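PDB 3GIR: aminomethyltransferase from Bartonella henselae, which belongs to the aminomethyltransferase (T-protein) family and pairs a folate-binding-type domain with a C-terminal beta-barrel domain. Local coordinates for residues R115-D129 / I267-A281. Sequence-based numbering, arbitrary orientation.
Sequences RYSYLLNERAGILDD and ITPDTTPIDAALTWA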
loop_
_atom_site.group_PDB
_atom_site.type_symbol
_atom_site.label_atom_id
_atom_site.label_comp_id
_atom_site.label_asym_id
_atom_site.label_seq_id
_atom_site.Cartn_x
_atom_site.Cartn_y
_atom_site.Cartn_z
ATOM N N ARG A 115 -8.123 4.151 8.562
ATOM C CA ARG A 115 -7.859 5.312 7.682
ATOM C C ARG A 115 -6.471 5.215 7.117
ATOM O O ARG A 115 -5.525 4.885 7.849
ATOM C CB ARG A 115 -7.962 6.656 8.445
ATOM C CG ARG A 115 -9.401 7.181 8.544
ATOM C CD ARG A 115 -9.358 8.563 9.122
ATOM N NE ARG A 115 -9.089 9.476 8.038
ATOM C CZ ARG A 115 -10.009 10.252 7.463
ATOM N NH1 ARG A 115 -9.658 11.011 6.439
ATOM N NH2 ARG A 115 -11.270 10.305 7.925
ATOM N N TYR A 116 -6.361 5.588 5.846
ATOM C CA TYR A 116 -5.072 5.738 5.192
ATOM C C TYR A 116 -4.453 7.020 5.670
ATOM O O TYR A 116 -5.121 8.074 5.775
ATOM C CB TYR A 116 -5.255 5.803 3.644
ATOM C CG TYR A 116 -3.991 5.978 2.858
ATOM C CD1 TYR A 116 -3.146 4.919 2.608
ATOM C CD2 TYR A 116 -3.628 7.238 2.377
ATOM C CE1 TYR A 116 -1.970 5.110 1.849
ATOM C CE2 TYR A 116 -2.462 7.421 1.647
ATOM C CZ TYR A 116 -1.660 6.369 1.361
ATOM O OH TYR A 116 -0.474 6.653 0.658
ATOM N N SER A 117 -3.171 6.980 6.013
ATOM C CA SER A 117 -2.471 8.154 6.477
ATOM C C SER A 117 -0.988 8.045 6.136
ATOM O O SER A 117 -0.551 7.173 5.373
ATOM C CB SER A 117 -2.653 8.377 7.977
ATOM O OG SER A 117 -2.355 9.710 8.327
ATOM N N TYR A 118 -0.202 8.951 6.695
ATOM C CA TYR A 118 1.247 8.935 6.466
ATOM C C TYR A 118 2.004 9.625 7.566
ATOM O O TYR A 118 1.522 10.593 8.151
ATOM C CB TYR A 118 1.600 9.582 5.088
ATOM C CG TYR A 118 0.614 10.531 4.527
ATOM C CD1 TYR A 118 0.400 11.755 5.126
ATOM C CD2 TYR A 118 -0.065 10.271 3.343
ATOM C CE1 TYR A 118 -0.494 12.656 4.576
ATOM C CE2 TYR A 118 -0.981 11.166 2.833
ATOM C CZ TYR A 118 -1.168 12.351 3.447
ATOM O OH TYR A 118 -2.025 13.306 2.939
ATOM N N LEU A 119 3.188 9.119 7.818
ATOM C CA LEU A 119 4.125 9.714 8.746
ATOM C C LEU A 119 4.908 10.773 7.951
ATOM O O LEU A 119 5.600 10.446 7.011
ATOM C CB LEU A 119 5.052 8.604 9.255
ATOM C CG LEU A 119 5.933 8.964 10.390
ATOM C CD1 LEU A 119 5.132 9.187 11.746
ATOM C CD2 LEU A 119 7.107 7.899 10.538
ATOM N N LEU A 120 4.840 12.040 8.362
ATOM C CA LEU A 120 5.544 13.107 7.631
ATOM C C LEU A 120 6.748 13.547 8.384
ATOM O O LEU A 120 6.740 13.550 9.653
ATOM C CB LEU A 120 4.593 14.272 7.516
ATOM C CG LEU A 120 3.326 14.047 6.785
ATOM C CD1 LEU A 120 2.582 15.390 6.807
ATOM C CD2 LEU A 120 3.490 13.541 5.351
ATOM N N ASN A 121 7.776 13.947 7.644
ATOM C CA ASN A 121 8.886 14.685 8.251
ATOM C C ASN A 121 8.569 16.165 8.372
ATOM O O ASN A 121 7.478 16.605 8.020
ATOM C CB ASN A 121 10.181 14.419 7.526
ATOM C CG ASN A 121 10.223 14.965 6.093
ATOM O OD1 ASN A 121 9.569 15.913 5.766
ATOM N ND2 ASN A 121 11.026 14.316 5.268
ATOM N N GLU A 122 9.557 16.945 8.876
ATOM C CA GLU A 122 9.362 18.353 9.205
ATOM C C GLU A 122 9.059 19.189 7.955
ATOM O O GLU A 122 8.373 20.211 8.058
ATOM C CB GLU A 122 10.597 18.986 9.946
ATOM N N ARG A 123 9.461 18.675 6.787
ATOM C CA ARG A 123 9.246 19.315 5.490
ATOM C C ARG A 123 8.057 18.736 4.742
ATOM O O ARG A 123 7.832 18.997 3.554
ATOM C CB ARG A 123 10.511 19.156 4.664
ATOM C CG ARG A 123 11.740 19.835 5.339
ATOM C CD ARG A 123 13.078 19.614 4.654
ATOM N NE ARG A 123 13.348 18.230 4.223
ATOM C CZ ARG A 123 13.403 17.135 5.003
ATOM N NH1 ARG A 123 13.158 17.169 6.339
ATOM N NH2 ARG A 123 13.694 15.967 4.434
ATOM N N ALA A 124 7.287 17.945 5.468
ATOM C CA ALA A 124 6.079 17.280 4.962
ATOM C C ALA A 124 6.353 16.261 3.879
ATOM O O ALA A 124 5.430 15.855 3.164
ATOM C CB ALA A 124 4.899 18.328 4.534
ATOM N N GLY A 125 7.609 15.766 3.786
ATOM C CA GLY A 125 7.885 14.600 2.968
ATOM C C GLY A 125 7.343 13.354 3.652
ATOM O O GLY A 125 7.167 13.297 4.874
ATOM N N ILE A 126 7.025 12.344 2.846
ATOM C CA ILE A 126 6.376 11.140 3.352
ATOM C C ILE A 126 7.409 10.121 3.773
ATOM O O ILE A 126 8.062 9.450 2.951
ATOM C CB ILE A 126 5.395 10.560 2.316
ATOM C CG1 ILE A 126 4.236 11.520 2.026
ATOM C CG2 ILE A 126 4.752 9.184 2.840
ATOM C CD1 ILE A 126 3.443 11.164 0.770
ATOM N N LEU A 127 7.596 9.957 5.094
ATOM C CA LEU A 127 8.508 8.922 5.609
ATOM C C LEU A 127 7.964 7.499 5.324
ATOM O O LEU A 127 8.740 6.585 5.078
ATOM C CB LEU A 127 8.664 9.070 7.138
ATOM C CG LEU A 127 9.350 10.413 7.508
ATOM C CD1 LEU A 127 9.255 10.759 9.035
ATOM C CD2 LEU A 127 10.865 10.282 7.090
ATOM N N ASP A 128 6.654 7.338 5.411
ATOM C CA ASP A 128 5.956 6.071 5.142
ATOM C C ASP A 128 4.493 6.353 5.032
ATOM O O ASP A 128 3.969 7.260 5.678
ATOM C CB ASP A 128 6.198 5.000 6.216
ATOM C CG ASP A 128 6.032 3.550 5.672
ATOM O OD1 ASP A 128 5.895 3.439 4.427
ATOM O OD2 ASP A 128 5.889 2.615 6.517
ATOM N N ASP A 129 3.812 5.566 4.218
ATOM C CA ASP A 129 2.344 5.584 4.266
ATOM C C ASP A 129 1.879 4.415 5.115
ATOM O O ASP A 129 2.620 3.419 5.265
ATOM C CB ASP A 129 1.667 5.687 2.900
ATOM C CG ASP A 129 1.961 4.629 1.948
ATOM O OD1 ASP A 129 2.912 3.804 2.079
ATOM O OD2 ASP A 129 1.172 4.652 0.917
ATOM N N ILE A 267 6.159 7.331 -3.880
ATOM C CA ILE A 267 6.232 8.305 -2.808
ATOM C C ILE A 267 7.505 8.015 -2.051
ATOM O O ILE A 267 7.868 6.837 -1.879
ATOM C CB ILE A 267 4.993 8.310 -1.936
ATOM C CG1 ILE A 267 4.597 6.906 -1.466
ATOM C CG2 ILE A 267 3.814 8.952 -2.722
ATOM C CD1 ILE A 267 3.335 6.885 -0.543
ATOM N N THR A 268 8.136 9.068 -1.548
ATOM C CA THR A 268 9.393 8.963 -0.853
ATOM C C THR A 268 9.452 10.148 0.132
ATOM O O THR A 268 8.581 11.033 0.112
ATOM C CB THR A 268 10.579 9.058 -1.813
ATOM O OG1 THR A 268 10.690 10.417 -2.214
ATOM C CG2 THR A 268 10.421 8.184 -3.058
ATOM N N PRO A 269 10.463 10.166 1.001
ATOM C CA PRO A 269 10.597 11.331 1.884
ATOM C C PRO A 269 10.868 12.643 1.177
ATOM O O PRO A 269 10.766 13.692 1.814
ATOM C CB PRO A 269 11.789 10.940 2.764
ATOM C CG PRO A 269 11.796 9.533 2.726
ATOM C CD PRO A 269 11.430 9.150 1.323
ATOM N N ASP A 270 11.113 12.584 -0.133
ATOM C CA ASP A 270 11.230 13.778 -0.982
ATOM C C ASP A 270 9.933 14.258 -1.660
ATOM O O ASP A 270 9.927 15.274 -2.386
ATOM C CB ASP A 270 12.387 13.573 -1.979
ATOM C CG ASP A 270 13.751 13.539 -1.272
ATOM O OD1 ASP A 270 13.977 14.358 -0.354
ATOM O OD2 ASP A 270 14.583 12.679 -1.616
ATOM N N THR A 271 8.813 13.537 -1.481
ATOM C CA THR A 271 7.561 13.883 -2.061
ATOM C C THR A 271 6.602 14.193 -0.935
ATOM O O THR A 271 6.366 13.369 -0.045
ATOM C CB THR A 271 6.965 12.663 -2.892
ATOM O OG1 THR A 271 6.752 11.515 -2.052
ATOM C CG2 THR A 271 7.880 12.243 -4.070
ATOM N N THR A 272 6.044 15.382 -0.937
ATOM C CA THR A 272 4.970 15.725 -0.049
ATOM C C THR A 272 3.656 15.131 -0.529
ATOM O O THR A 272 3.578 14.709 -1.679
ATOM C CB THR A 272 4.802 17.236 0.049
ATOM O OG1 THR A 272 4.249 17.745 -1.177
ATOM C CG2 THR A 272 6.092 17.912 0.411
ATOM N N PRO A 273 2.601 15.117 0.318
ATOM C CA PRO A 273 1.339 14.623 -0.170
ATOM C C PRO A 273 0.768 15.506 -1.283
ATOM O O PRO A 273 -0.025 15.029 -2.073
ATOM C CB PRO A 273 0.412 14.648 1.070
ATOM C CG PRO A 273 1.366 14.493 2.184
ATOM C CD PRO A 273 2.580 15.319 1.776
ATOM N N ILE A 274 1.213 16.760 -1.333
ATOM C CA ILE A 274 0.753 17.678 -2.349
ATOM C C ILE A 274 1.302 17.202 -3.685
ATOM O O ILE A 274 0.523 17.040 -4.641
ATOM C CB ILE A 274 1.172 19.157 -2.018
ATOM C CG1 ILE A 274 0.573 19.648 -0.659
ATOM C CG2 ILE A 274 0.749 20.100 -3.139
ATOM C CD1 ILE A 274 1.074 18.896 0.711
ATOM N N ASP A 275 2.616 16.953 -3.755
ATOM C CA ASP A 275 3.223 16.473 -5.007
ATOM C C ASP A 275 2.580 15.125 -5.400
ATOM O O ASP A 275 2.349 14.830 -6.555
ATOM C CB ASP A 275 4.731 16.228 -4.814
ATOM C CG ASP A 275 5.478 17.414 -4.268
ATOM O OD1 ASP A 275 5.066 18.548 -4.638
ATOM O OD2 ASP A 275 6.509 17.162 -3.509
ATOM N N ALA A 276 2.338 14.263 -4.407
ATOM C CA ALA A 276 1.825 12.935 -4.635
ATOM C C ALA A 276 0.336 12.806 -4.875
ATOM O O ALA A 276 -0.170 11.718 -5.110
ATOM C CB ALA A 276 2.263 12.002 -3.425
ATOM N N ALA A 277 -0.375 13.937 -4.830
ATOM C CA ALA A 277 -1.840 13.955 -4.929
ATOM C C ALA A 277 -2.509 12.987 -3.966
ATOM O O ALA A 277 -3.429 12.236 -4.344
ATOM C CB ALA A 277 -2.331 13.687 -6.392
ATOM N N LEU A 278 -2.104 13.123 -2.691
ATOM C CA LEU A 278 -2.635 12.325 -1.602
ATOM C C LEU A 278 -3.165 13.245 -0.479
ATOM O O LEU A 278 -3.420 12.765 0.645
ATOM C CB LEU A 278 -1.543 11.396 -1.099
ATOM C CG LEU A 278 -0.987 10.298 -2.005
ATOM C CD1 LEU A 278 0.116 9.567 -1.254
ATOM C CD2 LEU A 278 -2.053 9.314 -2.394
ATOM N N THR A 279 -3.340 14.552 -0.729
ATOM C CA THR A 279 -3.789 15.447 0.349
ATOM C C THR A 279 -5.202 15.086 0.797
ATOM O O THR A 279 -5.586 15.504 1.883
ATOM C CB THR A 279 -3.814 16.977 -0.053
ATOM O OG1 THR A 279 -4.710 17.120 -1.156
ATOM C CG2 THR A 279 -2.388 17.450 -0.416
ATOM N N TRP A 280 -5.963 14.351 -0.016
ATOM C CA TRP A 280 -7.317 13.901 0.329
ATOM C C TRP A 280 -7.351 13.142 1.677
ATOM O O TRP A 280 -8.378 13.089 2.350
ATOM C CB TRP A 280 -7.925 13.035 -0.746
ATOM C CG TRP A 280 -7.120 11.816 -1.134
ATOM C CD1 TRP A 280 -6.351 11.712 -2.233
ATOM C CD2 TRP A 280 -7.060 10.545 -0.470
ATOM N NE1 TRP A 280 -5.785 10.459 -2.311
ATOM C CE2 TRP A 280 -6.191 9.729 -1.224
ATOM C CE3 TRP A 280 -7.626 10.029 0.698
ATOM C CZ2 TRP A 280 -5.902 8.418 -0.858
ATOM C CZ3 TRP A 280 -7.328 8.715 1.041
ATOM C CH2 TRP A 280 -6.464 7.954 0.283
ATOM N N ALA A 281 -6.210 12.556 2.045
ATOM C CA ALA A 281 -6.104 11.788 3.296
ATOM C C ALA A 281 -6.152 12.637 4.571
ATOM O O ALA A 281 -6.217 12.056 5.675
ATOM C CB ALA A 281 -4.823 10.914 3.273
HETATM O O HOH W 1 -7.456 9.178 5.517
HETATM O O HOH W 2 -9.892 12.443 4.371
HETATM O O HOH W 3 -4.327 11.299 7.362
HETATM O O HOH W 4 11.474 15.997 2.467
#
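The beta hairpin made by strands 114-120 and 126-136 lies against the loop that leads into helix 284-289, and Y118 and I126 of the hairpin do much of the gripping. Strand 114-120 is an edge strand of its antiparallel sheet, and residues 267-281 run along the hairpin from its turn, near P269, T271 and T272, to R115 and Y116, near W280 and A281. The Y118 hydroxyl donates to L278 O at 2.7 Å, rising 49° out of the carbonyl plane, while A281 N reaches the same oxygen from the opposite face. P273 lies over one face of the Y118 ring, its CG 3.9 Å from the ring centroid in a CH-pi contact. Two residues earlier in the strand, with CG anti to the backbone N (chi1 179°), the Y116 ring extends so that its OH donates to the anti lone pair of D129 OD2 (2.6 Å) and also meets L278 CD1. CD2 of Y116 touches CH2 of W280 at 3.6 Å, but the two rings, nearly parallel, barely overlap. Just past the turn, I126 N bonds T271 O at 3.1 Å, and I126 CD1 reaches A276 CB and L278 CD1. G125 CA comes within 3.2 Å of P269 O, a CA-H...O contact. I126 O accepts from H263. Two donors on opposite faces should hold the L278 carbonyl in place, while the OH bond and P273 probably limit the Y118 ring; A124 O, buried without a hydrogen-bond partner, meets T272 CA and P273 CD, both at 3.2 Å.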